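Local coordinates for protein beta-fructofuranosidase (Bifidobacterium adolescentis, PDB 6NOB) that probably hydrolyses terminal beta-fructofuranoside residues of sucrose and similar sugars, as a family 32 glycoside hydrolase, at residues 452-457 with 589-594; 433-438 with 471-476. All blocks are in the same frame, centred on the assembly; numbering follows the deposited sequence.

Contact 1: 452-457 with 589-594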
ATOM      1  N   GLY A 452       0.158  -0.422  -4.678  1.00 40.36           N
ATOM      2  CA  GLY A 452      -0.487   0.645  -3.942  1.00 39.32           C
ATOM      3  C   GLY A 452      -1.420   0.077  -2.890  1.00 38.22           C
ATOM      4  O   GLY A 452      -1.827  -1.084  -2.952  1.00 42.94           O
ATOM      5  N   TRP A 453      -1.745   0.918  -1.914  1.00 35.55           N
ATOM      6  CA  TRP A 453      -2.664   0.564  -0.840  1.00 31.60           C
ATOM      7  C   TRP A 453      -3.982   1.289  -1.063  1.00 37.95           C
ATOM      8  O   TRP A 453      -3.994   2.501  -1.308  1.00 40.81           O
ATOM      9  CB  TRP A 453      -2.080   0.928   0.530  1.00 33.88           C
ATOM     10  CG  TRP A 453      -3.103   1.090   1.637  1.00 39.23           C
ATOM     11  CD1 TRP A 453      -4.039   0.178   2.031  1.00 40.92           C
ATOM     12  CD2 TRP A 453      -3.266   2.228   2.498  1.00 36.93           C
ATOM     13  NE1 TRP A 453      -4.779   0.680   3.075  1.00 40.98           N
ATOM     14  CE2 TRP A 453      -4.325   1.936   3.380  1.00 38.21           C
ATOM     15  CE3 TRP A 453      -2.621   3.464   2.605  1.00 33.46           C
ATOM     16  CZ2 TRP A 453      -4.753   2.834   4.357  1.00 39.08           C
ATOM     17  CZ3 TRP A 453      -3.050   4.356   3.571  1.00 31.78           C
ATOM     18  CH2 TRP A 453      -4.104   4.036   4.437  1.00 37.74           C
ATOM     19  N   PHE A 454      -5.084   0.549  -0.988  1.00 32.78           N
ATOM     20  CA  PHE A 454      -6.416   1.131  -1.146  1.00 37.58           C
ATOM     21  C   PHE A 454      -6.911   1.580   0.222  1.00 42.82           C
ATOM     22  O   PHE A 454      -7.366   0.767   1.032  1.00 41.71           O
ATOM     23  CB  PHE A 454      -7.369   0.133  -1.794  1.00 37.10           C
ATOM     24  CG  PHE A 454      -7.240   0.068  -3.285  1.00 40.83           C
ATOM     25  CD1 PHE A 454      -7.439   1.201  -4.056  1.00 40.86           C
ATOM     26  CD2 PHE A 454      -6.907  -1.120  -3.917  1.00 38.52           C
ATOM     27  CE1 PHE A 454      -7.315   1.152  -5.431  1.00 40.88           C
ATOM     28  CE2 PHE A 454      -6.780  -1.178  -5.292  1.00 32.56           C
ATOM     29  CZ  PHE A 454      -6.986  -0.039  -6.050  1.00 39.09           C
ATOM     30  N   THR A 455      -6.810   2.881   0.486  1.00 43.21           N
ATOM     31  CA  THR A 455      -7.374   3.471   1.689  1.00 43.72           C
ATOM     32  C   THR A 455      -8.840   3.817   1.450  1.00 44.93           C
ATOM     33  O   THR A 455      -9.259   4.084   0.319  1.00 44.47           O
ATOM     34  CB  THR A 455      -6.587   4.715   2.115  1.00 39.60           C
ATOM     35  OG1 THR A 455      -7.136   5.241   3.332  1.00 41.97           O
ATOM     36  CG2 THR A 455      -6.615   5.783   1.035  1.00 31.65           C
ATOM     37  N   ASP A 456      -9.620   3.802   2.528  1.00 43.79           N
ATOM     38  CA  ASP A 456     -11.079   3.836   2.423  1.00 43.50           C
ATOM     39  C   ASP A 456     -11.614   5.270   2.420  1.00 45.91           C
ATOM     40  O   ASP A 456     -12.368   5.690   3.297  1.00 44.88           O
ATOM     41  CB  ASP A 456     -11.707   3.024   3.551  1.00 44.56           C
ATOM     42  CG  ASP A 456     -13.200   2.835   3.366  1.00 47.59           C
ATOM     43  OD1 ASP A 456     -13.657   2.860   2.202  1.00 42.99           O
ATOM     44  OD2 ASP A 456     -13.915   2.679   4.380  1.00 47.74           O
ATOM     45  N   PHE A 457     -11.228   6.024   1.396  1.00 43.39           N
ATOM     46  CA  PHE A 457     -11.864   7.317   1.163  1.00 45.53           C
ATOM     47  C   PHE A 457     -13.326   7.168   0.732  1.00 46.39           C
ATOM     48  O   PHE A 457     -14.160   7.989   1.137  1.00 50.37           O
ATOM     49  CB  PHE A 457     -11.076   8.130   0.132  1.00 46.39           C
ATOM     50  CG  PHE A 457      -9.716   8.563   0.609  1.00 47.43           C
ATOM     51  CD1 PHE A 457      -9.459   8.732   1.960  1.00 47.24           C
ATOM     52  CD2 PHE A 457      -8.693   8.803  -0.295  1.00 45.13           C
ATOM     53  CE1 PHE A 457      -8.206   9.130   2.401  1.00 43.72           C
ATOM     54  CE2 PHE A 457      -7.439   9.201   0.139  1.00 39.54           C
ATOM     55  CZ  PHE A 457      -7.196   9.364   1.487  1.00 40.19           C
ATOM     56  N   ARG A 589     -15.274  -8.112  -6.201  1.00 48.45           N
ATOM     57  CA  ARG A 589     -16.212  -8.132  -5.080  1.00 48.48           C
ATOM     58  C   ARG A 589     -16.420  -6.764  -4.434  1.00 51.52           C
ATOM     59  O   ARG A 589     -17.559  -6.293  -4.338  1.00 50.09           O
ATOM     60  CB  ARG A 589     -15.760  -9.154  -4.030  1.00 42.45           C
ATOM     61  CG  ARG A 589     -15.944 -10.600  -4.476  1.00 42.78           C
ATOM     62  CD  ARG A 589     -15.000 -11.537  -3.743  1.00 42.04           C
ATOM     63  NE  ARG A 589     -15.307 -11.620  -2.318  1.00 47.94           N
ATOM     64  CZ  ARG A 589     -16.184 -12.469  -1.791  1.00 50.08           C
ATOM     65  NH1 ARG A 589     -16.847 -13.311  -2.574  1.00 46.92           N
ATOM     66  NH2 ARG A 589     -16.399 -12.477  -0.483  1.00 47.27           N
ATOM     67  N   ASN A 590     -15.343  -6.114  -3.977  1.00 54.29           N
ATOM     68  CA  ASN A 590     -15.503  -4.831  -3.301  1.00 50.68           C
ATOM     69  C   ASN A 590     -14.468  -3.797  -3.734  1.00 47.15           C
ATOM     70  O   ASN A 590     -14.188  -2.864  -2.973  1.00 41.16           O
ATOM     71  CB  ASN A 590     -15.453  -5.004  -1.775  1.00 48.52           C
ATOM     72  CG  ASN A 590     -14.112  -5.525  -1.283  1.00 50.18           C
ATOM     73  OD1 ASN A 590     -13.211  -5.819  -2.072  1.00 50.97           O
ATOM     74  ND2 ASN A 590     -13.973  -5.639   0.033  1.00 47.43           N
ATOM     75  N   VAL A 591     -13.897  -3.934  -4.928  1.00 44.22           N
ATOM     76  CA  VAL A 591     -12.915  -2.976  -5.425  1.00 38.64           C
ATOM     77  C   VAL A 591     -12.880  -3.089  -6.942  1.00 42.18           C
ATOM     78  O   VAL A 591     -12.995  -4.183  -7.502  1.00 44.19           O
ATOM     79  CB  VAL A 591     -11.523  -3.217  -4.790  1.00 41.41           C
ATOM     80  CG1 VAL A 591     -11.023  -4.628  -5.094  1.00 39.57           C
ATOM     81  CG2 VAL A 591     -10.517  -2.168  -5.255  1.00 40.60           C
ATOM     82  N   VAL A 592     -12.740  -1.943  -7.606  1.00 44.13           N
ATOM     83  CA  VAL A 592     -12.655  -1.877  -9.058  1.00 41.15           C
ATOM     84  C   VAL A 592     -11.307  -1.282  -9.434  1.00 43.87           C
ATOM     85  O   VAL A 592     -10.758  -0.440  -8.719  1.00 44.09           O
ATOM     86  CB  VAL A 592     -13.816  -1.053  -9.670  1.00 36.63           C
ATOM     87  CG1 VAL A 592     -13.612   0.437  -9.433  1.00 35.03           C
ATOM     88  CG2 VAL A 592     -13.964  -1.345 -11.156  1.00 34.75           C
ATOM     89  N   GLU A 593     -10.755  -1.759 -10.548  1.00 45.43           N
ATOM     90  CA  GLU A 593      -9.553  -1.183 -11.142  1.00 43.61           C
ATOM     91  C   GLU A 593      -9.750  -1.164 -12.650  1.00 47.93           C
ATOM     92  O   GLU A 593      -9.994  -2.212 -13.256  1.00 51.05           O
ATOM     93  CB  GLU A 593      -8.295  -1.973 -10.761  1.00 38.27           C
ATOM     94  CG  GLU A 593      -8.078  -2.104  -9.259  1.00 45.31           C
ATOM     95  CD  GLU A 593      -6.707  -2.635  -8.902  1.00 47.09           C
ATOM     96  OE1 GLU A 593      -5.712  -1.932  -9.169  1.00 49.30           O
ATOM     97  OE2 GLU A 593      -6.625  -3.754  -8.350  1.00 44.97           O
ATOM     98  N   VAL A 594      -9.656   0.021 -13.246  1.00 47.09           N
ATOM     99  CA  VAL A 594      -9.989   0.233 -14.650  1.00 41.96           C
ATOM    100  C   VAL A 594      -8.756   0.759 -15.371  1.00 42.81           C
ATOM    101  O   VAL A 594      -8.077   1.665 -14.874  1.00 49.47           O
ATOM    102  CB  VAL A 594     -11.169   1.209 -14.802  1.00 41.49           C
ATOM    103  CG1 VAL A 594     -11.459   1.472 -16.269  1.00 43.34           C
ATOM    104  CG2 VAL A 594     -12.402   0.667 -14.091  1.00 33.54           C
TER
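Phe454 presents its ring to two residues of 589-594 in two different ways, one at a face and one at an edge. Over a face comes the methyl CG2 of Val591: it stands 4.1 Å from the centroid of the Phe454 ring and 20° off the ring normal, which qualifies as a CH-pi contact. The methyl is displaced toward the CD2-CE2 side, and its closest approach is 3.9 Å from Val591 CG2 to Phe454 CE2. With chi1 at 59° Val591 sends CG1 between its own backbone N and carbonyl carbon, which leaves CG2 as the branch that meets the phenyl group.

Glu593, two residues on along the same strand and on the same side of it, takes the rim instead. Its CD lies in the ring plane, 3.9 Å from Phe454 CZ; with CD at the rim and the carboxylate turned 84° to the ring, both oxygens lie near the edge, OE1 at 3.9 Å from Phe454 CZ and OE2 at 4.0 Å from Phe454 CE2. The polar bonds of this buried carboxylate go to other groups: OE1 forms a salt bridge with Arg476, while OE2 accepts from His121 and from the backbone N of Leu474. These partners probably favour the ionised form and fix the group's rotation against the ring.

No hydrogen bond crosses between the segments, and Phe454 and Val591 CA atoms are 8.8 Å apart. This is side-chain packing between two sheets, joining the middle strand 448-454 of a blade of the propeller domain to the C-terminal beta-sandwich, the two-domain architecture of family 32.

Contact 2: 433-438 with 471-476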
ATOM      1  N   THR A 433     -10.057   7.216  -6.482  1.00 43.23           N
ATOM      2  CA  THR A 433      -9.698   7.757  -5.178  1.00 43.13           C
ATOM      3  C   THR A 433      -9.302   6.622  -4.245  1.00 43.28           C
ATOM      4  O   THR A 433      -9.850   5.519  -4.314  1.00 44.50           O
ATOM      5  CB  THR A 433     -10.839   8.577  -4.560  1.00 40.23           C
ATOM      6  OG1 THR A 433     -10.381   9.184  -3.345  1.00 42.76           O
ATOM      7  CG2 THR A 433     -12.049   7.701  -4.265  1.00 36.50           C
ATOM      8  N   GLY A 434      -8.334   6.905  -3.373  1.00 39.00           N
ATOM      9  CA  GLY A 434      -7.904   5.949  -2.379  1.00 41.26           C
ATOM     10  C   GLY A 434      -6.746   5.069  -2.790  1.00 45.22           C
ATOM     11  O   GLY A 434      -6.253   4.295  -1.958  1.00 44.44           O
ATOM     12  N   TYR A 435      -6.309   5.143  -4.045  1.00 43.08           N
ATOM     13  CA  TYR A 435      -5.087   4.475  -4.477  1.00 37.03           C
ATOM     14  C   TYR A 435      -3.915   5.290  -3.947  1.00 37.41           C
ATOM     15  O   TYR A 435      -3.638   6.388  -4.440  1.00 41.39           O
ATOM     16  CB  TYR A 435      -5.060   4.356  -5.998  1.00 35.38           C
ATOM     17  CG  TYR A 435      -3.819   3.708  -6.563  1.00 33.19           C
ATOM     18  CD1 TYR A 435      -3.686   2.325  -6.592  1.00 36.29           C
ATOM     19  CD2 TYR A 435      -2.791   4.478  -7.092  1.00 33.39           C
ATOM     20  CE1 TYR A 435      -2.554   1.724  -7.119  1.00 34.89           C
ATOM     21  CE2 TYR A 435      -1.662   3.887  -7.627  1.00 38.36           C
ATOM     22  CZ  TYR A 435      -1.546   2.510  -7.635  1.00 38.23           C
ATOM     23  OH  TYR A 435      -0.417   1.924  -8.163  1.00 36.03           O
ATOM     24  N   TYR A 436      -3.239   4.767  -2.928  1.00 34.79           N
ATOM     25  CA  TYR A 436      -2.344   5.576  -2.116  1.00 36.32           C
ATOM     26  C   TYR A 436      -1.082   4.795  -1.781  1.00 37.03           C
ATOM     27  O   TYR A 436      -1.026   3.569  -1.917  1.00 38.93           O
ATOM     28  CB  TYR A 436      -3.043   6.029  -0.824  1.00 38.67           C
ATOM     29  CG  TYR A 436      -2.407   7.219  -0.151  1.00 34.93           C
ATOM     30  CD1 TYR A 436      -2.490   8.484  -0.714  1.00 30.48           C
ATOM     31  CD2 TYR A 436      -1.729   7.078   1.054  1.00 38.24           C
ATOM     32  CE1 TYR A 436      -1.908   9.576  -0.102  1.00 34.05           C
ATOM     33  CE2 TYR A 436      -1.146   8.164   1.675  1.00 36.74           C
ATOM     34  CZ  TYR A 436      -1.237   9.410   1.091  1.00 38.96           C
ATOM     35  OH  TYR A 436      -0.657  10.497   1.702  1.00 47.87           O
ATOM     36  N   ALA A 437      -0.063   5.536  -1.344  1.00 34.10           N
ATOM     37  CA  ALA A 437       1.155   4.966  -0.768  1.00 34.66           C
ATOM     38  C   ALA A 437       1.853   4.020  -1.744  1.00 38.21           C
ATOM     39  O   ALA A 437       2.198   2.885  -1.409  1.00 35.80           O
ATOM     40  CB  ALA A 437       0.846   4.260   0.555  1.00 32.46           C
ATOM     41  N   THR A 438       2.072   4.503  -2.963  1.00 39.72           N
ATOM     42  CA  THR A 438       2.718   3.689  -3.984  1.00 39.26           C
ATOM     43  C   THR A 438       4.189   3.474  -3.655  1.00 38.82           C
ATOM     44  O   THR A 438       4.883   4.391  -3.206  1.00 40.81           O
ATOM     45  CB  THR A 438       2.602   4.352  -5.355  1.00 37.99           C
ATOM     46  OG1 THR A 438       3.126   5.686  -5.285  1.00 42.09           O
ATOM     47  CG2 THR A 438       1.159   4.403  -5.805  1.00 35.82           C
ATOM     48  N   MET A 471      -6.265  -3.257   1.754  1.00 41.82           N
ATOM     49  CA  MET A 471      -5.871  -4.189   0.713  1.00 42.25           C
ATOM     50  C   MET A 471      -4.866  -3.500  -0.196  1.00 43.04           C
ATOM     51  O   MET A 471      -4.773  -2.270  -0.235  1.00 42.95           O
ATOM     52  CB  MET A 471      -7.076  -4.699  -0.091  1.00 38.73           C
ATOM     53  CG  MET A 471      -7.502  -3.793  -1.229  1.00 44.59           C
ATOM     54  SD  MET A 471      -8.825  -4.507  -2.221  1.00 44.54           S
ATOM     55  CE  MET A 471     -10.192  -4.453  -1.068  1.00 39.91           C
ATOM     56  N   MET A 472      -4.101  -4.310  -0.916  1.00 38.08           N
ATOM     57  CA  MET A 472      -3.176  -3.800  -1.913  1.00 34.13           C
ATOM     58  C   MET A 472      -3.813  -3.865  -3.292  1.00 37.25           C
ATOM     59  O   MET A 472      -4.689  -4.692  -3.559  1.00 38.55           O
ATOM     60  CB  MET A 472      -1.864  -4.586  -1.906  1.00 35.50           C
ATOM     61  CG  MET A 472      -1.180  -4.620  -0.553  1.00 38.69           C
ATOM     62  SD  MET A 472      -0.620  -2.988  -0.030  1.00 37.88           S
ATOM     63  CE  MET A 472       0.285  -3.426   1.444  1.00 35.58           C
ATOM     64  N   SER A 473      -3.369  -2.965  -4.163  1.00 38.91           N
ATOM     65  CA  SER A 473      -3.752  -3.003  -5.559  1.00 38.39           C
ATOM     66  C   SER A 473      -3.223  -4.278  -6.219  1.00 45.99           C
ATOM     67  O   SER A 473      -2.407  -5.014  -5.657  1.00 40.40           O
ATOM     68  CB  SER A 473      -3.223  -1.760  -6.273  1.00 36.82           C
ATOM     69  OG  SER A 473      -1.817  -1.846  -6.455  1.00 33.95           O
ATOM     70  N   LEU A 474      -3.721  -4.553  -7.419  1.00 44.87           N
ATOM     71  CA  LEU A 474      -3.046  -5.584  -8.189  1.00 43.47           C
ATOM     72  C   LEU A 474      -1.762  -5.005  -8.781  1.00 44.68           C
ATOM     73  O   LEU A 474      -1.746  -3.845  -9.201  1.00 46.43           O
ATOM     74  CB  LEU A 474      -3.956  -6.118  -9.296  1.00 41.53           C
ATOM     75  CG  LEU A 474      -5.159  -6.947  -8.830  1.00 38.15           C
ATOM     76  CD1 LEU A 474      -6.127  -7.215  -9.977  1.00 32.61           C
ATOM     77  CD2 LEU A 474      -4.704  -8.258  -8.198  1.00 35.86           C
ATOM     78  N   PRO A 475      -0.671  -5.771  -8.798  1.00 41.18           N
ATOM     79  CA  PRO A 475       0.623  -5.204  -9.212  1.00 39.03           C
ATOM     80  C   PRO A 475       0.589  -4.699 -10.647  1.00 38.04           C
ATOM     81  O   PRO A 475       0.143  -5.397 -11.562  1.00 37.36           O
ATOM     82  CB  PRO A 475       1.599  -6.375  -9.043  1.00 39.02           C
ATOM     83  CG  PRO A 475       0.742  -7.604  -9.007  1.00 42.31           C
ATOM     84  CD  PRO A 475      -0.560  -7.183  -8.397  1.00 42.51           C
ATOM     85  N   ARG A 476       1.062  -3.469 -10.836  1.00 29.70           N
ATOM     86  CA  ARG A 476       1.051  -2.812 -12.135  1.00 35.08           C
ATOM     87  C   ARG A 476       2.470  -2.652 -12.669  1.00 38.48           C
ATOM     88  O   ARG A 476       3.397  -2.327 -11.918  1.00 41.96           O
ATOM     89  CB  ARG A 476       0.371  -1.443 -12.047  1.00 35.82           C
ATOM     90  CG  ARG A 476      -1.090  -1.517 -11.646  1.00 37.47           C
ATOM     91  CD  ARG A 476      -1.673  -0.140 -11.376  1.00 36.89           C
ATOM     92  NE  ARG A 476      -2.975  -0.234 -10.721  1.00 39.50           N
ATOM     93  CZ  ARG A 476      -3.721   0.812 -10.382  1.00 40.99           C
ATOM     94  NH1 ARG A 476      -3.297   2.041 -10.641  1.00 39.20           N
ATOM     95  NH2 ARG A 476      -4.892   0.631  -9.786  1.00 41.21           N
TER
HETATM   96  O   HOH W   1      -0.400  -0.837  -8.382  1.00 43.82           O
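The Tyr435 ring and the guanidinium of Arg476 form an offset cation-pi stack inside one blade of the family 32 beta-propeller. Their planes are 1° apart and their centres 4.1 Å, but Arg476 CZ sits 33° off the ring normal, so the charged group covers one side of the face rather than its middle. NH1 lies over the phenolic end, 3.5 Å from Tyr435 CZ, and NH2 reaches back toward CD1. The two side chains run past each other in opposite directions. Tyr435 points its CG away from the backbone N (chi1 179°), and Arg476 answers with a chain extended from CG to NE, bringing its flat end over the face of the ring.

Ser473 approaches the same ring at its edge. Its CB lies in the ring plane, 3.6 Å from Tyr435 CE1, so face and rim are taken by residues three apart in one segment.

The next shell holds these groups in place. Besides its bond to Glu593, Arg476 makes a salt bridge from NH1 to Asp430, and Ser604 OG is hydrogen-bonded to NH2. The two carboxylates balance the buried charge and probably hold the guanidinium against turning. Ser473 OG accepts from Gly452 N, on strand 448-454, which runs between the two segments' strands. One water then ties the two segments together near the plane of the phenol: it is hydrogen-bonded to Tyr435 OH at 2.8 Å and to Ser473 OG at 2.6 Å, and donates a weak bond to Leu474 O at 3.4 Å.

The centres of contact 1 and contact 2 lie about 7 Å apart, and their segments alternate along the chain: 433-438, 452-457, 471-476, then 589-594. The first three belong to successive strands of one propeller sheet, in which strand 448-454 runs between 435-442 and 468-481. Direct backbone pairing supports this, with Gly452 O 2.7 Å from Ser473 N and Trp453 N 2.7 Å from Tyr436 O. Contact 2 therefore spans the middle strand within the blade, whereas contact 1 leads from that strand to the C-terminal sandwich. Arg476 of contact 2 and Glu593 of contact 1 are where the two meet, making a continuous buried connection between propeller and sandwich.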